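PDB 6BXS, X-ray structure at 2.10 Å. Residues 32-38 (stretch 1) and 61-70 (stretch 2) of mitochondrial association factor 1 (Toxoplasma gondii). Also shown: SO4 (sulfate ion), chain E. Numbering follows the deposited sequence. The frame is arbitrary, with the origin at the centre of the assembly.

Stretch 1 (32-38) GFTPLYD
Stretch 2 (61-70) GMNGEFADTI

A segment without regular secondary structure can dock on a helix largely through complementary shape, and residues 32-38 and 61-70 of mitochondrial association factor 1 illustrate the principle. No hydrogen bond joins the two stretches directly; 315 Å² of surface, summed over both sides, is buried between them, largely by side-chain packing.

The helical partner keeps its i to i+4 ladder, from E65 N to G61 O (3.2 Å) through I70 N to F66 O (3.0 Å), with phi/psi near -63/-42 from M62 to I70. G61, at 64/-150, lies outside that range. The other stretch is extended from F33 to P35 (phi -57 to -75, psi 127 to 143), turns at L36 (-61/-45) and extends again at Y37 (-141/145). G32 precedes it at 62/31. The stretches run in roughly the same direction, F33 meeting M62 and E65, L36 reaching T69 further on. The register is set by L36 and F66, whose CA atoms lie 7.4 Å apart.

L36 is the principal bump. Its CA-to-CB bond points toward the helix, and its rotamer (chi1 -78°, m; chi2 50°, p) brings CD2 into a hollow lined by E65, F66 and T69. L36 CD2 lies 3.5 Å from F66 CA, 3.8 Å from E65 O and 3.7 Å from T69 OG1. The floor is completed by the F66 ring: L36 CD2 stands 3.8 Å from its centroid and 16° off the normal, a CH-pi contact in which a weakly polarised methyl meets the pi cloud. F66 adopts an off-well chi1 of -113° with chi2 at -73°; its CA-to-CB bond points sideways, but its ring comes nearer to the opposing stretch.

Two aromatic rings extend the fit. The CA-to-CB bond of F33 (chi1 -177°, t; chi2 84°) points toward the helix, and F33 CZ lies 4.1 Å from E65 CG and 4.3 Å from M62 CG, the latter at the ring edge. M62 is fully extended, t at all three chi angles, while E65 is m at chi1 and chi2 with chi3 -31°, so its aliphatic portion can pack against F33. Y37 (chi1 -66°, m; chi2 87°) starts sideways yet reaches F66, CE1 to CE1 at 3.9 Å, with the F66 atom at the edge of the tyrosine ring.

A sulfate, probably from the crystallisation liquor, sits between the stretches. The turn at L36 lets successive amides grip the anion: L36 N donates to SO4 O2 and Y37 N to SO4 O4, both at 3.0 Å and nearly straight. From the helix, T69 OG1 (chi1 -59°, m) lies 3.0 Å from SO4 O1 and 2.7 Å from E65 O; which acceptor takes its proton remains open.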

# COMPACT_ATOMS: atom_id res chain seq x y z
N GLY A 32 15.04 -11.97 0.09
CA GLY A 32 15.40 -10.73 -0.59
C GLY A 32 14.45 -9.59 -0.29
O GLY A 32 14.26 -8.71 -1.13
N PHE A 33 13.87 -9.60 0.90
CA PHE A 33 12.87 -8.60 1.30
C PHE A 33 13.41 -7.17 1.20
O PHE A 33 14.46 -6.85 1.75
CB PHE A 33 12.39 -8.88 2.73
CG PHE A 33 11.31 -7.95 3.20
CD1 PHE A 33 9.98 -8.20 2.90
CD2 PHE A 33 11.61 -6.83 3.95
CE1 PHE A 33 8.98 -7.35 3.33
CE2 PHE A 33 10.62 -5.97 4.39
CZ PHE A 33 9.30 -6.23 4.07
N THR A 34 12.67 -6.32 0.49
CA THR A 34 13.05 -4.92 0.32
C THR A 34 12.79 -4.12 1.60
O THR A 34 11.75 -4.30 2.24
CB THR A 34 12.27 -4.28 -0.84
OG1 THR A 34 12.41 -5.11 -2.01
CG2 THR A 34 12.78 -2.87 -1.14
N PRO A 35 13.73 -3.24 1.98
CA PRO A 35 13.46 -2.41 3.17
C PRO A 35 12.25 -1.52 2.97
O PRO A 35 12.02 -1.02 1.86
CB PRO A 35 14.74 -1.58 3.31
CG PRO A 35 15.79 -2.33 2.57
CD PRO A 35 15.07 -2.99 1.43
N LEU A 36 11.46 -1.33 4.03
CA LEU A 36 10.27 -0.49 3.97
C LEU A 36 10.65 0.95 3.62
O LEU A 36 10.01 1.58 2.77
CB LEU A 36 9.53 -0.52 5.30
CG LEU A 36 8.67 -1.76 5.59
CD1 LEU A 36 9.44 -3.05 5.37
CD2 LEU A 36 8.14 -1.70 7.01
N TYR A 37 11.70 1.45 4.26
CA TYR A 37 12.15 2.82 4.05
C TYR A 37 13.67 2.88 4.05
O TYR A 37 14.34 2.15 4.79
CB TYR A 37 11.59 3.75 5.12
CG TYR A 37 10.09 3.91 5.06
CD1 TYR A 37 9.25 3.03 5.73
CD2 TYR A 37 9.51 4.94 4.34
CE1 TYR A 37 7.87 3.17 5.68
CE2 TYR A 37 8.14 5.09 4.28
CZ TYR A 37 7.32 4.20 4.95
OH TYR A 37 5.96 4.35 4.90
N ASP A 38 14.22 3.76 3.23
CA ASP A 38 15.67 3.93 3.14
C ASP A 38 16.13 4.96 4.17
O ASP A 38 15.40 5.91 4.46
CB ASP A 38 16.07 4.37 1.73
CG ASP A 38 15.59 3.40 0.66
OD1 ASP A 38 15.51 2.19 0.94
OD2 ASP A 38 15.27 3.86 -0.46
N GLY A 61 4.26 -11.37 8.27
CA GLY A 61 4.50 -10.89 6.92
C GLY A 61 4.95 -9.44 6.92
O GLY A 61 5.58 -8.98 7.86
N MET A 62 4.60 -8.73 5.85
CA MET A 62 4.98 -7.33 5.71
C MET A 62 4.35 -6.47 6.80
O MET A 62 4.98 -5.54 7.31
CB MET A 62 4.58 -6.80 4.34
CG MET A 62 5.08 -5.39 4.06
SD MET A 62 4.44 -4.73 2.53
CE MET A 62 5.30 -3.16 2.47
N ASN A 63 3.09 -6.76 7.12
CA ASN A 63 2.37 -6.04 8.15
C ASN A 63 3.14 -6.08 9.47
O ASN A 63 3.24 -5.08 10.18
CB ASN A 63 0.97 -6.62 8.33
CG ASN A 63 0.07 -5.73 9.17
OD1 ASN A 63 0.26 -4.52 9.25
ND2 ASN A 63 -0.93 -6.34 9.81
N GLY A 64 3.68 -7.25 9.78
CA GLY A 64 4.50 -7.43 10.97
C GLY A 64 5.78 -6.63 10.91
O GLY A 64 6.24 -6.12 11.93
N GLU A 65 6.37 -6.52 9.72
CA GLU A 65 7.60 -5.75 9.54
C GLU A 65 7.32 -4.27 9.75
O GLU A 65 8.15 -3.55 10.31
CB GLU A 65 8.20 -5.99 8.15
CG GLU A 65 8.68 -7.41 7.92
CD GLU A 65 9.81 -7.81 8.84
OE1 GLU A 65 10.60 -6.93 9.23
OE2 GLU A 65 9.90 -9.01 9.19
N PHE A 66 6.16 -3.81 9.29
CA PHE A 66 5.74 -2.43 9.49
C PHE A 66 5.61 -2.13 10.99
O PHE A 66 6.09 -1.11 11.47
CB PHE A 66 4.41 -2.15 8.79
CG PHE A 66 4.51 -1.19 7.64
CD1 PHE A 66 4.71 0.16 7.86
CD2 PHE A 66 4.40 -1.64 6.33
CE1 PHE A 66 4.80 1.05 6.81
CE2 PHE A 66 4.49 -0.75 5.27
CZ PHE A 66 4.69 0.59 5.51
N ALA A 67 4.95 -3.03 11.70
CA ALA A 67 4.75 -2.87 13.14
C ALA A 67 6.09 -2.87 13.88
O ALA A 67 6.33 -2.02 14.73
CB ALA A 67 3.86 -3.97 13.67
N ASP A 68 6.95 -3.83 13.55
CA ASP A 68 8.27 -3.93 14.17
C ASP A 68 9.07 -2.65 13.95
O ASP A 68 9.74 -2.17 14.87
CB ASP A 68 9.03 -5.13 13.60
CG ASP A 68 8.41 -6.45 13.99
OD1 ASP A 68 7.62 -6.48 14.96
OD2 ASP A 68 8.70 -7.47 13.32
N THR A 69 8.99 -2.10 12.74
CA THR A 69 9.71 -0.88 12.40
C THR A 69 9.19 0.31 13.19
O THR A 69 9.97 1.12 13.70
CB THR A 69 9.60 -0.58 10.89
OG1 THR A 69 10.14 -1.68 10.14
CG2 THR A 69 10.37 0.69 10.53
N ILE A 70 7.87 0.43 13.27
CA ILE A 70 7.24 1.52 14.02
C ILE A 70 7.55 1.41 15.51
O ILE A 70 7.85 2.40 16.16
CB ILE A 70 5.71 1.52 13.81
CG1 ILE A 70 5.38 1.96 12.38
CG2 ILE A 70 5.02 2.42 14.83
CD1 ILE A 70 3.91 1.87 12.02
S SO4 E . 13.18 -1.04 7.40
O1 SO4 E . 12.65 -0.90 8.76
O2 SO4 E . 12.49 -2.15 6.73
O3 SO4 E . 14.61 -1.32 7.45
O4 SO4 E . 12.95 0.19 6.66